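Local coordinates for protein HIRA (Homo sapiens, PDB 5YJE) that cooperates with ASF1A to promote replication-independent chromatin assembly, as the HIRA subunit of a histone chaperone complex whose functional activity requires trimerization of that subunit, at residues B[66-71]-B[76-81]; B[298-303]-B[310-315]. All blocks are in the same frame, centred on the assembly; numbering follows the deposited sequence.

Contact 1: B[66-71]-B[76-81]; sequences NEVTVV and LSRLKC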
loop_
_atom_site.group_PDB
_atom_site.type_symbol
_atom_site.label_atom_id
_atom_site.label_comp_id
_atom_site.label_asym_id
_atom_site.label_seq_id
_atom_site.Cartn_x
_atom_site.Cartn_y
_atom_site.Cartn_z
ATOM N N ASN B 66 -19.937 -31.943 4.145
ATOM C CA ASN B 66 -19.232 -31.460 5.316
ATOM C C ASN B 66 -19.174 -32.543 6.384
ATOM O O ASN B 66 -20.144 -33.277 6.593
ATOM C CB ASN B 66 -19.885 -30.185 5.855
ATOM C CG ASN B 66 -19.481 -28.931 5.047
ATOM O OD1 ASN B 66 -18.320 -28.738 4.713
ATOM N ND2 ASN B 66 -20.449 -28.093 4.738
ATOM N N GLU B 67 -18.020 -32.643 7.042
ATOM C CA GLU B 67 -17.799 -33.590 8.129
ATOM C C GLU B 67 -18.262 -34.998 7.752
ATOM O O GLU B 67 -19.129 -35.590 8.390
ATOM C CB GLU B 67 -18.467 -33.090 9.408
ATOM C CG GLU B 67 -17.737 -31.899 9.996
ATOM C CD GLU B 67 -18.437 -31.313 11.200
ATOM O OE1 GLU B 67 -17.729 -30.886 12.142
ATOM O OE2 GLU B 67 -19.695 -31.284 11.203
ATOM N N VAL B 68 -17.655 -35.529 6.687
ATOM C CA VAL B 68 -18.010 -36.855 6.196
ATOM C C VAL B 68 -17.139 -37.980 6.759
ATOM O O VAL B 68 -17.513 -39.159 6.638
ATOM C CB VAL B 68 -17.942 -36.906 4.663
ATOM C CG1 VAL B 68 -18.904 -35.897 4.068
ATOM C CG2 VAL B 68 -16.533 -36.625 4.177
ATOM N N THR B 69 -15.990 -37.666 7.362
ATOM C CA THR B 69 -15.180 -38.699 7.992
ATOM C C THR B 69 -14.231 -38.052 8.987
ATOM O O THR B 69 -14.039 -36.830 9.000
ATOM C CB THR B 69 -14.392 -39.517 6.962
ATOM O OG1 THR B 69 -13.899 -40.695 7.594
ATOM C CG2 THR B 69 -13.200 -38.727 6.434
ATOM N N VAL B 70 -13.621 -38.899 9.806
ATOM C CA VAL B 70 -12.623 -38.477 10.780
ATOM C C VAL B 70 -11.320 -39.217 10.504
ATOM O O VAL B 70 -11.327 -40.422 10.228
ATOM C CB VAL B 70 -13.095 -38.738 12.225
ATOM C CG1 VAL B 70 -12.235 -37.955 13.210
ATOM C CG2 VAL B 70 -14.536 -38.381 12.369
ATOM N N VAL B 71 -10.203 -38.498 10.554
ATOM C CA VAL B 71 -8.879 -39.115 10.515
ATOM C C VAL B 71 -8.043 -38.464 11.603
ATOM O O VAL B 71 -7.930 -37.235 11.653
ATOM C CB VAL B 71 -8.200 -39.002 9.127
ATOM C CG1 VAL B 71 -9.148 -39.485 8.024
ATOM C CG2 VAL B 71 -7.725 -37.587 8.822
ATOM N N LEU B 76 -13.138 -34.128 8.641
ATOM C CA LEU B 76 -12.856 -33.664 7.291
ATOM C C LEU B 76 -14.144 -33.348 6.545
ATOM O O LEU B 76 -15.160 -34.029 6.713
ATOM C CB LEU B 76 -12.077 -34.718 6.492
ATOM C CG LEU B 76 -10.730 -35.245 7.029
ATOM C CD1 LEU B 76 -10.199 -36.320 6.076
ATOM C CD2 LEU B 76 -9.685 -34.154 7.225
ATOM N N SER B 77 -14.073 -32.328 5.707
ATOM C CA SER B 77 -15.107 -31.999 4.757
ATOM C C SER B 77 -14.521 -32.146 3.366
ATOM O O SER B 77 -13.341 -31.887 3.150
ATOM C CB SER B 77 -15.643 -30.570 4.986
ATOM O OG SER B 77 -16.099 -30.399 6.320
ATOM N N ARG B 78 -15.357 -32.556 2.421
ATOM C CA ARG B 78 -14.937 -32.791 1.052
ATOM C C ARG B 78 -15.352 -31.634 0.166
ATOM O O ARG B 78 -16.464 -31.101 0.290
ATOM C CB ARG B 78 -15.535 -34.085 0.487
ATOM C CG ARG B 78 -15.086 -35.332 1.178
ATOM C CD ARG B 78 -15.754 -36.561 0.559
ATOM N NE ARG B 78 -15.246 -36.833 -0.783
ATOM C CZ ARG B 78 -15.662 -37.834 -1.549
ATOM N NH1 ARG B 78 -16.610 -38.665 -1.112
ATOM N NH2 ARG B 78 -15.143 -37.995 -2.760
ATOM N N LEU B 79 -14.458 -31.292 -0.755
ATOM C CA LEU B 79 -14.719 -30.365 -1.846
ATOM C C LEU B 79 -14.450 -31.107 -3.149
ATOM O O LEU B 79 -13.358 -31.652 -3.340
ATOM C CB LEU B 79 -13.840 -29.108 -1.732
ATOM C CG LEU B 79 -13.697 -28.205 -2.961
ATOM C CD1 LEU B 79 -15.048 -27.567 -3.302
ATOM C CD2 LEU B 79 -12.599 -27.131 -2.727
ATOM N N LYS B 80 -15.453 -31.148 -4.022
ATOM C CA LYS B 80 -15.393 -31.770 -5.337
ATOM C C LYS B 80 -15.654 -30.719 -6.409
ATOM O O LYS B 80 -16.453 -29.792 -6.220
ATOM C CB LYS B 80 -16.434 -32.899 -5.483
ATOM C CG LYS B 80 -16.285 -34.068 -4.535
ATOM N N CYS B 81 -14.986 -30.876 -7.545
ATOM C CA CYS B 81 -15.112 -29.945 -8.655
ATOM C C CYS B 81 -15.250 -30.724 -9.956
ATOM O O CYS B 81 -14.459 -31.632 -10.224
ATOM C CB CYS B 81 -13.914 -29.001 -8.714
ATOM S SG CYS B 81 -14.006 -27.759 -10.016
#
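L76 and T69 pair near the turn of the β hairpin formed by strands 60-71 and 74-83, in the first four-stranded antiparallel sheet of this C-terminal part of HIRA. They form an antiparallel hydrogen-bonded pair, but V68 rather than T69 returns the second bond: L76 N donates nearly straight to T69 O (2.9 Å), while V68 N reaches L76 O with a bent N-H...O angle of 137°. The shift arises where the chain turns a corner at E67, whose CA comes within 3.0 Å of the same L76 O in a CA-H...O contact. The side chains of L76 and T69 lie side by side on one face. L76 CD1 meets T69 CG2 and, 3.9 Å away, V71 CG1; V264, V268 and T272 of the second subunit pack against this apolar patch. S77 comes next: chi1 of -55° sets OG beside its own backbone N, on the side where S77 OG accepts a nearly straight hydrogen bond from E67 N (3.0 Å, 164°). S77 OG is also 3.2 Å from N66 OD1, a weak pairing at best, with S94 O as another possible acceptor. That amide is anchored mainly by I96 N at OD1 and Q47 O at ND2. R78 follows, its guanidinium salt-bridged to E89 on strand 86-92, while its aliphatic stem crosses V68 at about a right angle, R78 CG 3.6 Å from V68 CG2.

Contact 2: B[298-303]-B[310-315]; sequences LVYARY and EYRLRE
Y300 and R312 present their flat groups almost perpendicular to one another, the phenol ring and the guanidinium standing 82° apart. Between the two segments they do not stack: Y300 OH lies at the edge of the guanidinium, near its plane, and the closest approach is to the aliphatic stem, with Y300 OH 3.7 Å from R312 CD. No hydrogen bond joins the pair. The tyrosine hydroxyl is instead hydrogen-bonded to E278 OE1 of helix 266-286, with which R312 NE makes only a long, weak ion pair; R312 NH1 bonds weakly to E89 O of the third subunit. Y300 extends across from its helix because its CG is anti to the backbone N (chi1 175°); R312 comes to meet it with a chain straight from CG to NE, so that the hydroxyl rests against methylenes.

The second meeting point is wholly apolar. A301 CB faces L313 CD1 at 4.2 Å, and here the backbones approach most closely, with A301 CA 6.8 Å from L313 CA. A301 and L313 meet in the seam of an α-helical hairpin made by helices 290-307 and 310-320, where L304 and V305 also pack on L313. The buried area is modest, 118 Å², and other elements close the flanks: helix 341-353 sets L348 on A301 and I352 on L313, helix 266-286 lays L274 against Y300 and R312, and the third subunit brings R123 and G122, from the loop just after its strand 114-119, against Y300 and R312.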
loop_
_atom_site.group_PDB
_atom_site.type_symbol
_atom_site.label_atom_id
_atom_site.label_comp_id
_atom_site.label_asym_id
_atom_site.label_seq_id
_atom_site.Cartn_x
_atom_site.Cartn_y
_atom_site.Cartn_z
ATOM N N LEU B 298 -12.196 9.061 -27.590
ATOM C CA LEU B 298 -12.262 9.480 -28.985
ATOM C C LEU B 298 -13.529 10.287 -29.281
ATOM O O LEU B 298 -13.484 11.279 -30.023
ATOM C CB LEU B 298 -12.190 8.272 -29.907
ATOM C CG LEU B 298 -10.761 7.690 -29.766
ATOM C CD1 LEU B 298 -10.470 6.450 -30.646
ATOM C CD2 LEU B 298 -9.675 8.795 -29.882
ATOM N N VAL B 299 -14.665 9.906 -28.688
ATOM C CA VAL B 299 -15.860 10.743 -28.779
ATOM C C VAL B 299 -15.588 12.114 -28.162
ATOM O O VAL B 299 -15.939 13.154 -28.729
ATOM C CB VAL B 299 -17.041 10.034 -28.097
ATOM C CG1 VAL B 299 -18.223 10.968 -28.013
ATOM C CG2 VAL B 299 -17.382 8.731 -28.821
ATOM N N TYR B 300 -14.956 12.130 -26.989
ATOM C CA TYR B 300 -14.715 13.379 -26.280
ATOM C C TYR B 300 -13.822 14.309 -27.084
ATOM O O TYR B 300 -14.060 15.523 -27.142
ATOM C CB TYR B 300 -14.096 13.073 -24.919
ATOM C CG TYR B 300 -13.684 14.284 -24.120
ATOM C CD1 TYR B 300 -14.621 15.230 -23.713
ATOM C CD2 TYR B 300 -12.362 14.470 -23.747
ATOM C CE1 TYR B 300 -14.242 16.339 -22.972
ATOM C CE2 TYR B 300 -11.978 15.575 -23.012
ATOM C CZ TYR B 300 -12.909 16.502 -22.634
ATOM O OH TYR B 300 -12.492 17.584 -21.895
ATOM N N ALA B 301 -12.775 13.761 -27.694
ATOM C CA ALA B 301 -11.891 14.582 -28.503
ATOM C C ALA B 301 -12.619 15.117 -29.726
ATOM O O ALA B 301 -12.458 16.290 -30.085
ATOM C CB ALA B 301 -10.665 13.775 -28.916
ATOM N N ARG B 302 -13.427 14.270 -30.377
ATOM C CA ARG B 302 -14.238 14.745 -31.492
ATOM C C ARG B 302 -15.116 15.918 -31.066
ATOM O O ARG B 302 -15.238 16.907 -31.792
ATOM C CB ARG B 302 -15.085 13.594 -32.048
ATOM C CG ARG B 302 -16.069 13.983 -33.155
ATOM C CD ARG B 302 -16.343 12.825 -34.121
ATOM N NE ARG B 302 -16.434 11.525 -33.447
ATOM C CZ ARG B 302 -15.454 10.616 -33.412
ATOM N NH1 ARG B 302 -14.294 10.856 -34.020
ATOM N NH2 ARG B 302 -15.631 9.465 -32.771
ATOM N N TYR B 303 -15.712 15.835 -29.876
ATOM C CA TYR B 303 -16.539 16.927 -29.388
ATOM C C TYR B 303 -15.721 18.188 -29.172
ATOM O O TYR B 303 -16.126 19.272 -29.598
ATOM C CB TYR B 303 -17.244 16.538 -28.094
ATOM C CG TYR B 303 -18.280 17.556 -27.691
ATOM C CD1 TYR B 303 -19.466 17.678 -28.409
ATOM C CD2 TYR B 303 -18.080 18.404 -26.602
ATOM C CE1 TYR B 303 -20.426 18.600 -28.049
ATOM C CE2 TYR B 303 -19.045 19.346 -26.237
ATOM C CZ TYR B 303 -20.209 19.435 -26.966
ATOM O OH TYR B 303 -21.181 20.342 -26.622
ATOM N N GLU B 310 -10.447 24.767 -27.190
ATOM C CA GLU B 310 -9.022 24.879 -27.493
ATOM C C GLU B 310 -8.152 24.360 -26.352
ATOM O O GLU B 310 -7.306 23.475 -26.544
ATOM C CB GLU B 310 -8.707 26.350 -27.799
ATOM C CG GLU B 310 -9.632 27.292 -27.007
ATOM C CD GLU B 310 -9.391 28.774 -27.248
ATOM O OE1 GLU B 310 -10.144 29.598 -26.659
ATOM O OE2 GLU B 310 -8.454 29.126 -28.014
ATOM N N TYR B 311 -8.337 24.920 -25.155
ATOM C CA TYR B 311 -7.422 24.647 -24.055
ATOM C C TYR B 311 -7.553 23.210 -23.561
ATOM O O TYR B 311 -6.546 22.572 -23.210
ATOM C CB TYR B 311 -7.677 25.647 -22.932
ATOM C CG TYR B 311 -7.518 27.097 -23.372
ATOM C CD1 TYR B 311 -6.256 27.680 -23.482
ATOM C CD2 TYR B 311 -8.628 27.882 -23.669
ATOM C CE1 TYR B 311 -6.103 28.997 -23.874
ATOM C CE2 TYR B 311 -8.486 29.207 -24.063
ATOM C CZ TYR B 311 -7.219 29.757 -24.165
ATOM O OH TYR B 311 -7.071 31.072 -24.561
ATOM N N ARG B 312 -8.783 22.679 -23.555
ATOM C CA ARG B 312 -9.004 21.299 -23.143
ATOM C C ARG B 312 -8.324 20.317 -24.090
ATOM O O ARG B 312 -7.679 19.357 -23.639
ATOM C CB ARG B 312 -10.509 21.014 -23.044
ATOM C CG ARG B 312 -11.172 21.485 -21.749
ATOM C CD ARG B 312 -12.680 21.314 -21.821
ATOM N NE ARG B 312 -13.343 21.694 -20.578
ATOM C CZ ARG B 312 -13.698 22.941 -20.275
ATOM N NH1 ARG B 312 -14.299 23.206 -19.123
ATOM N NH2 ARG B 312 -13.456 23.927 -21.125
ATOM N N LEU B 313 -8.452 20.530 -25.400
ATOM C CA LEU B 313 -7.840 19.572 -26.308
ATOM C C LEU B 313 -6.328 19.765 -26.371
ATOM O O LEU B 313 -5.591 18.784 -26.536
ATOM C CB LEU B 313 -8.467 19.664 -27.704
ATOM C CG LEU B 313 -7.811 18.671 -28.693
ATOM C CD1 LEU B 313 -8.496 17.322 -28.590
ATOM C CD2 LEU B 313 -7.803 19.131 -30.128
ATOM N N ARG B 314 -5.845 21.003 -26.192
ATOM C CA ARG B 314 -4.408 21.209 -26.013
ATOM C C ARG B 314 -3.884 20.352 -24.864
ATOM O O ARG B 314 -2.974 19.539 -25.041
ATOM C CB ARG B 314 -4.101 22.688 -25.765
ATOM N N GLU B 315 -4.476 20.513 -23.678
ATOM C CA GLU B 315 -4.107 19.713 -22.512
ATOM C C GLU B 315 -4.093 18.221 -22.820
ATOM O O GLU B 315 -3.140 17.509 -22.468
ATOM C CB GLU B 315 -5.084 20.016 -21.384
ATOM C CG GLU B 315 -4.542 19.813 -20.003
ATOM C CD GLU B 315 -5.561 20.198 -18.967
ATOM O OE1 GLU B 315 -6.628 19.557 -18.950
ATOM O OE2 GLU B 315 -5.312 21.152 -18.199
#

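Following the chain from the N terminus, contact 1 closes first, over residues 72-75, whose last two belong to strand 74-83, and ties neighbouring strands of the first sheet. Three further four-stranded antiparallel sheets and helix 266-286 come before contact 2, which closes over residues 304-309 and joins two successive helices. The contacts are in series, neither nested nor crossed, on opposite sides of the chain's centre, their centres about 60 Å apart. What relates them is the assembly: contact 1 meets helix 266-286 and the residues just before it in the second subunit, whereas contact 2 meets the third through the E315-R123 salt bridge and a weak R312-E89 bond, so sheet and helical ends meet between subunits.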